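Local atomic coordinates of chemotaxis signal transduction protein (PDB entry 2QDL), a protein that probably acts as a scaffold in bacterial chemotaxis, coupling chemoreceptors to the histidine kinase CheA. Residues Leu19-Tyr24 with Phe70-Arg75; Met10-Ile14 with Pro105-Ile111. The contacts are given in a common frame with arbitrary orientation. Residues are numbered along the deposited sequence.

In the fold
Near the N terminus, residues 10-14 enter strand 12-19, which turns back at its far end into strand 22-27; this hairpin turn supplies the first side of contact 1. The chain then runs through strands 33-36, 50-56 and 59-65 and helix 66-70 before residues 70-75 return to the turn, so contact 1 closes a loop of 45 residues. After strand 82-88 the chain forms strand 91-106, whose last residues and the turn beyond, 105-111, meet the beginning of strand 12-19 in contact 2; its 90-residue loop encloses that of contact 1. The centres of the two contacts lie about 23 Å apart: contact 1 joins the hairpin to the loop after helix 66-70, while contact 2 pairs two antiparallel strands in the mixed sheet of the β-barrel.

Contact 1 of 2, residues Leu19-Tyr24 with Phe70-Arg75; sequences LAEELY and FGIGKR
A β-hairpin with a two-residue loop, between strands 12-19 and 22-27, meets the loop after helix 66-70. Its type II' turn, Leu19-Glu22, is closed by Leu19 N to Glu22 O (2.9 Å) and Glu22 N to Leu19 O (3.0 Å). Ala20 holds the positive-phi corner (51/-126), awkward for a residue with a CB; being smallest, its CB leaves room for Ile72 CG2 (3.7 Å) and Gly73 O (3.6 Å). Gly71 (85/37) ends the helix, and Ile72 (mt) points at the hairpin, its CD1 3.8 Å from Leu19 CD1 and Tyr24 CZ, against the Tyr24 OH to Glu22 OE1 hydrogen bond (2.5 Å). Phe70 CD2 is 4.2 Å from Leu19 CD1. An inverse gamma turn centred on Lys74 leads to Arg75 (CA-CA 5.0 Å to Ala20), whose O lies 3.2 Å from Ala20 CA (CA-H...O contact). Its chi1-chi3 of m, t, m bring Arg75 NH2 to Glu21 OE1 and NE to OE2, each 2.8 Å. Loop and turn thus meet through Ile72's packing and, at the surface, a charge-paired, two-bond salt bridge.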
loop_
_atom_site.group_PDB
_atom_site.type_symbol
_atom_site.label_atom_id
_atom_site.label_comp_id
_atom_site.label_asym_id
_atom_site.label_seq_id
_atom_site.Cartn_x
_atom_site.Cartn_y
_atom_site.Cartn_z
ATOM N N LEU A 19 -5.474 8.247 0.515
ATOM C CA LEU A 19 -6.737 7.504 0.438
ATOM C C LEU A 19 -7.790 8.419 1.078
ATOM O O LEU A 19 -7.717 8.680 2.271
ATOM C CB LEU A 19 -6.668 6.167 1.189
ATOM C CG LEU A 19 -5.678 5.109 0.666
ATOM C CD1 LEU A 19 -5.648 3.913 1.626
ATOM C CD2 LEU A 19 -6.045 4.692 -0.758
ATOM N N ALA A 20 -8.729 8.925 0.276
ATOM C CA ALA A 20 -9.695 9.934 0.732
ATOM C C ALA A 20 -8.907 11.080 1.390
ATOM O O ALA A 20 -7.963 11.615 0.779
ATOM C CB ALA A 20 -10.761 9.338 1.681
ATOM N N GLU A 21 -9.233 11.448 2.625
ATOM C CA GLU A 21 -8.541 12.612 3.182
ATOM C C GLU A 21 -7.277 12.241 4.010
ATOM O O GLU A 21 -6.800 13.050 4.811
ATOM C CB GLU A 21 -9.518 13.538 3.951
ATOM C CG GLU A 21 -10.741 14.057 3.107
ATOM C CD GLU A 21 -11.950 13.102 3.141
ATOM O OE1 GLU A 21 -12.146 12.452 4.190
ATOM O OE2 GLU A 21 -12.693 12.992 2.125
ATOM N N GLU A 22 -6.725 11.040 3.799
ATOM C CA GLU A 22 -5.664 10.534 4.683
ATOM C C GLU A 22 -4.380 10.135 3.925
ATOM O O GLU A 22 -4.435 9.783 2.734
ATOM C CB GLU A 22 -6.180 9.373 5.550
ATOM C CG GLU A 22 -7.430 9.683 6.379
ATOM C CD GLU A 22 -8.050 8.433 6.999
ATOM O OE1 GLU A 22 -7.632 7.299 6.644
ATOM O OE2 GLU A 22 -8.964 8.582 7.855
ATOM N N LEU A 23 -3.248 10.203 4.618
ATOM C CA LEU A 23 -1.935 9.925 4.010
ATOM C C LEU A 23 -1.410 8.589 4.482
ATOM O O LEU A 23 -1.493 8.276 5.673
ATOM C CB LEU A 23 -0.903 11.016 4.351
ATOM C CG LEU A 23 -1.253 12.398 3.781
ATOM C CD1 LEU A 23 -0.221 13.421 4.240
ATOM C CD2 LEU A 23 -1.376 12.396 2.261
ATOM N N TYR A 24 -0.909 7.802 3.535
ATOM C CA TYR A 24 -0.352 6.495 3.825
ATOM C C TYR A 24 0.989 6.409 3.136
ATOM O O TYR A 24 1.227 7.131 2.154
ATOM C CB TYR A 24 -1.327 5.382 3.362
ATOM C CG TYR A 24 -2.572 5.385 4.220
ATOM C CD1 TYR A 24 -3.635 6.235 3.936
ATOM C CD2 TYR A 24 -2.648 4.594 5.357
ATOM C CE1 TYR A 24 -4.759 6.272 4.744
ATOM C CE2 TYR A 24 -3.782 4.611 6.167
ATOM C CZ TYR A 24 -4.816 5.460 5.856
ATOM O OH TYR A 24 -5.900 5.494 6.667
ATOM N N PHE A 70 -9.680 -1.274 4.579
ATOM C CA PHE A 70 -9.513 -0.539 5.835
ATOM C C PHE A 70 -10.816 0.072 6.405
ATOM O O PHE A 70 -10.888 0.365 7.578
ATOM C CB PHE A 70 -8.461 0.576 5.669
ATOM C CG PHE A 70 -7.106 0.102 5.212
ATOM C CD1 PHE A 70 -6.697 -1.217 5.401
ATOM C CD2 PHE A 70 -6.232 0.989 4.586
ATOM C CE1 PHE A 70 -5.465 -1.627 4.989
ATOM C CE2 PHE A 70 -4.988 0.565 4.159
ATOM C CZ PHE A 70 -4.592 -0.750 4.383
ATOM N N GLY A 71 -11.817 0.288 5.555
ATOM C CA GLY A 71 -13.077 0.947 5.934
ATOM C C GLY A 71 -12.991 2.460 5.868
ATOM O O GLY A 71 -13.558 3.157 6.688
ATOM N N ILE A 72 -12.274 2.962 4.879
ATOM C CA ILE A 72 -12.119 4.405 4.657
ATOM C C ILE A 72 -13.243 4.878 3.743
ATOM O O ILE A 72 -13.735 4.101 2.904
ATOM C CB ILE A 72 -10.689 4.746 4.059
ATOM C CG1 ILE A 72 -9.580 4.334 5.063
ATOM C CG2 ILE A 72 -10.577 6.245 3.665
ATOM C CD1 ILE A 72 -8.177 4.386 4.490
ATOM N N GLY A 73 -13.669 6.130 3.907
ATOM C CA GLY A 73 -14.651 6.721 3.007
ATOM C C GLY A 73 -14.270 6.544 1.549
ATOM O O GLY A 73 -13.096 6.712 1.166
ATOM N N LYS A 74 -15.268 6.225 0.717
ATOM C CA LYS A 74 -15.008 5.921 -0.697
ATOM C C LYS A 74 -14.971 7.177 -1.540
ATOM O O LYS A 74 -15.755 7.325 -2.482
ATOM C CB LYS A 74 -16.028 4.904 -1.245
ATOM C CG LYS A 74 -16.158 3.603 -0.401
ATOM C CD LYS A 74 -14.792 2.977 -0.075
ATOM C CE LYS A 74 -14.922 1.746 0.819
ATOM N NZ LYS A 74 -15.358 2.030 2.215
ATOM N N ARG A 75 -14.052 8.090 -1.197
ATOM C CA ARG A 75 -13.881 9.342 -1.963
ATOM C C ARG A 75 -12.407 9.496 -2.322
ATOM O O ARG A 75 -11.554 8.937 -1.656
ATOM C CB ARG A 75 -14.322 10.564 -1.139
ATOM C CG ARG A 75 -15.607 10.346 -0.347
ATOM C CD ARG A 75 -15.961 11.516 0.547
ATOM N NE ARG A 75 -15.114 11.583 1.734
ATOM C CZ ARG A 75 -15.282 10.843 2.830
ATOM N NH1 ARG A 75 -16.253 9.950 2.900
ATOM N NH2 ARG A 75 -14.474 11.001 3.871
#

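Contact 2 of 2, residues Met10-Ile14 with Pro105-Ile111; sequences MPKKI and PIDENSI
Pro11 leads into strand 12-19, its CB 3.8 Å from Pro105 CB, an apolar contact between two proline rings. Lys12 forms an antiparallel hydrogen-bonded pair with Ile106 (CA-CA 5.4 Å): Ile106 N donates to Lys12 O at 2.8 Å, and a water accepts from Lys12 N (2.9 Å) and donates to Ile106 O (2.7 Å). Lys12 O takes a CA-H...O contact from Pro105 CA at 3.1 Å. The Lys12 side chain, tttp, lays its methylenes over Glu108 (CD-CB 4.2 Å) and Ile111 (CE-CD1 3.6 Å), while its ammonium forms a salt bridge with Asp27. This is the end of the pairing between strands 12-19 and 91-106 in the mixed sheet of the CheW-like β-barrel, where a water stands in for one strand-to-strand bond; Asp107 OD1 accepts from Asn109 N (3.0 Å), an Asx turn opening the 3-10 turn 108-110. Lys13 faces Pro105 as a non-hydrogen-bonded pair (CA-CA 4.4 Å), where no bond to strand 12-19 is asked of the proline nitrogen. Buried Ile14 sets CG1 3.6 Å from Ile106 CD1.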
loop_
_atom_site.group_PDB
_atom_site.type_symbol
_atom_site.label_atom_id
_atom_site.label_comp_id
_atom_site.label_asym_id
_atom_site.label_seq_id
_atom_site.Cartn_x
_atom_site.Cartn_y
_atom_site.Cartn_z
ATOM N N MET A 10 22.158 7.574 3.063
ATOM C CA MET A 10 21.097 7.057 2.212
ATOM C C MET A 10 19.817 6.793 3.051
ATOM O O MET A 10 19.588 5.664 3.528
ATOM C CB MET A 10 21.561 5.817 1.442
ATOM C CG MET A 10 22.558 6.103 0.268
ATOM S SD MET A 10 21.848 7.080 -1.103
ATOM C CE MET A 10 20.734 5.879 -1.885
ATOM N N PRO A 11 18.991 7.852 3.235
ATOM C CA PRO A 11 17.803 7.834 4.131
ATOM C C PRO A 11 16.705 6.874 3.696
ATOM O O PRO A 11 16.595 6.559 2.517
ATOM C CB PRO A 11 17.284 9.267 4.079
ATOM C CG PRO A 11 18.394 10.099 3.448
ATOM C CD PRO A 11 19.173 9.164 2.574
ATOM N N LYS A 12 15.899 6.409 4.650
ATOM C CA LYS A 12 14.641 5.728 4.323
ATOM C C LYS A 12 13.784 6.652 3.437
ATOM O O LYS A 12 13.552 7.833 3.788
ATOM C CB LYS A 12 13.882 5.307 5.595
ATOM C CG LYS A 12 12.604 4.478 5.335
ATOM C CD LYS A 12 11.960 4.027 6.650
ATOM C CE LYS A 12 10.844 3.038 6.435
ATOM N NZ LYS A 12 11.354 1.679 5.988
ATOM N N LYS A 13 13.345 6.152 2.284
ATOM C CA LYS A 13 12.469 6.941 1.398
ATOM C C LYS A 13 11.074 6.316 1.407
ATOM O O LYS A 13 10.919 5.125 1.108
ATOM C CB LYS A 13 13.006 7.023 -0.028
ATOM C CG LYS A 13 14.465 7.425 -0.150
ATOM C CD LYS A 13 14.667 8.888 -0.453
ATOM C CE LYS A 13 14.838 9.098 -1.984
ATOM N NZ LYS A 13 15.307 10.492 -2.343
ATOM N N ILE A 14 10.083 7.111 1.806
ATOM C CA ILE A 14 8.692 6.673 1.806
ATOM C C ILE A 14 7.933 7.296 0.628
ATOM O O ILE A 14 7.981 8.506 0.411
ATOM C CB ILE A 14 7.955 7.030 3.139
ATOM C CG1 ILE A 14 8.704 6.493 4.362
ATOM C CG2 ILE A 14 6.562 6.491 3.110
ATOM C CD1 ILE A 14 9.037 5.040 4.293
ATOM N N PRO A 105 12.270 11.470 2.430
ATOM C CA PRO A 105 13.295 10.849 3.258
ATOM C C PRO A 105 12.928 10.998 4.718
ATOM O O PRO A 105 12.410 12.036 5.127
ATOM C CB PRO A 105 14.535 11.684 2.949
ATOM C CG PRO A 105 13.972 13.080 2.707
ATOM C CD PRO A 105 12.636 12.850 2.027
ATOM N N ILE A 106 13.171 9.967 5.509
ATOM C CA ILE A 106 12.845 10.053 6.923
ATOM C C ILE A 106 13.802 9.228 7.743
ATOM O O ILE A 106 14.327 8.204 7.277
ATOM C CB ILE A 106 11.372 9.619 7.248
ATOM C CG1 ILE A 106 11.163 8.137 6.959
ATOM C CG2 ILE A 106 10.370 10.447 6.446
ATOM C CD1 ILE A 106 9.906 7.599 7.610
ATOM N N ASP A 107 13.997 9.648 8.981
ATOM C CA ASP A 107 14.731 8.825 9.947
ATOM C C ASP A 107 13.853 7.641 10.390
ATOM O O ASP A 107 12.793 7.815 10.990
ATOM C CB ASP A 107 15.096 9.675 11.152
ATOM C CG ASP A 107 16.128 9.034 12.045
ATOM O OD1 ASP A 107 16.314 7.770 12.058
ATOM O OD2 ASP A 107 16.768 9.847 12.750
ATOM N N GLU A 108 14.301 6.434 10.084
ATOM C CA GLU A 108 13.572 5.229 10.446
ATOM C C GLU A 108 13.230 5.177 11.944
ATOM O O GLU A 108 12.238 4.556 12.355
ATOM C CB GLU A 108 14.377 4.014 10.031
ATOM C CG GLU A 108 13.662 2.710 10.257
ATOM C CD GLU A 108 14.598 1.517 10.271
ATOM O OE1 GLU A 108 14.099 0.433 9.919
ATOM O OE2 GLU A 108 15.802 1.664 10.626
ATOM N N ASN A 109 14.029 5.883 12.740
ATOM C CA ASN A 109 13.890 5.933 14.205
ATOM C C ASN A 109 12.878 6.954 14.703
ATOM O O ASN A 109 12.605 7.053 15.903
ATOM C CB ASN A 109 15.261 6.187 14.843
ATOM C CG ASN A 109 16.288 5.125 14.452
ATOM O OD1 ASN A 109 16.125 3.941 14.789
ATOM N ND2 ASN A 109 17.361 5.546 13.733
ATOM N N SER A 110 12.310 7.706 13.777
ATOM C CA SER A 110 11.190 8.570 14.080
ATOM C C SER A 110 9.862 7.797 13.881
ATOM O O SER A 110 8.794 8.298 14.217
ATOM C CB SER A 110 11.238 9.778 13.138
ATOM O OG SER A 110 10.703 9.407 11.857
ATOM N N ILE A 111 9.930 6.584 13.326
ATOM C CA ILE A 111 8.738 5.769 13.109
ATOM C C ILE A 111 8.306 5.109 14.438
ATOM O O ILE A 111 9.059 4.342 15.037
ATOM C CB ILE A 111 8.918 4.735 11.953
ATOM C CG1 ILE A 111 9.248 5.453 10.648
ATOM C CG2 ILE A 111 7.650 3.904 11.744
ATOM C CD1 ILE A 111 9.740 4.517 9.556
HETATM O O HOH W 1 16.916 7.345 7.255
#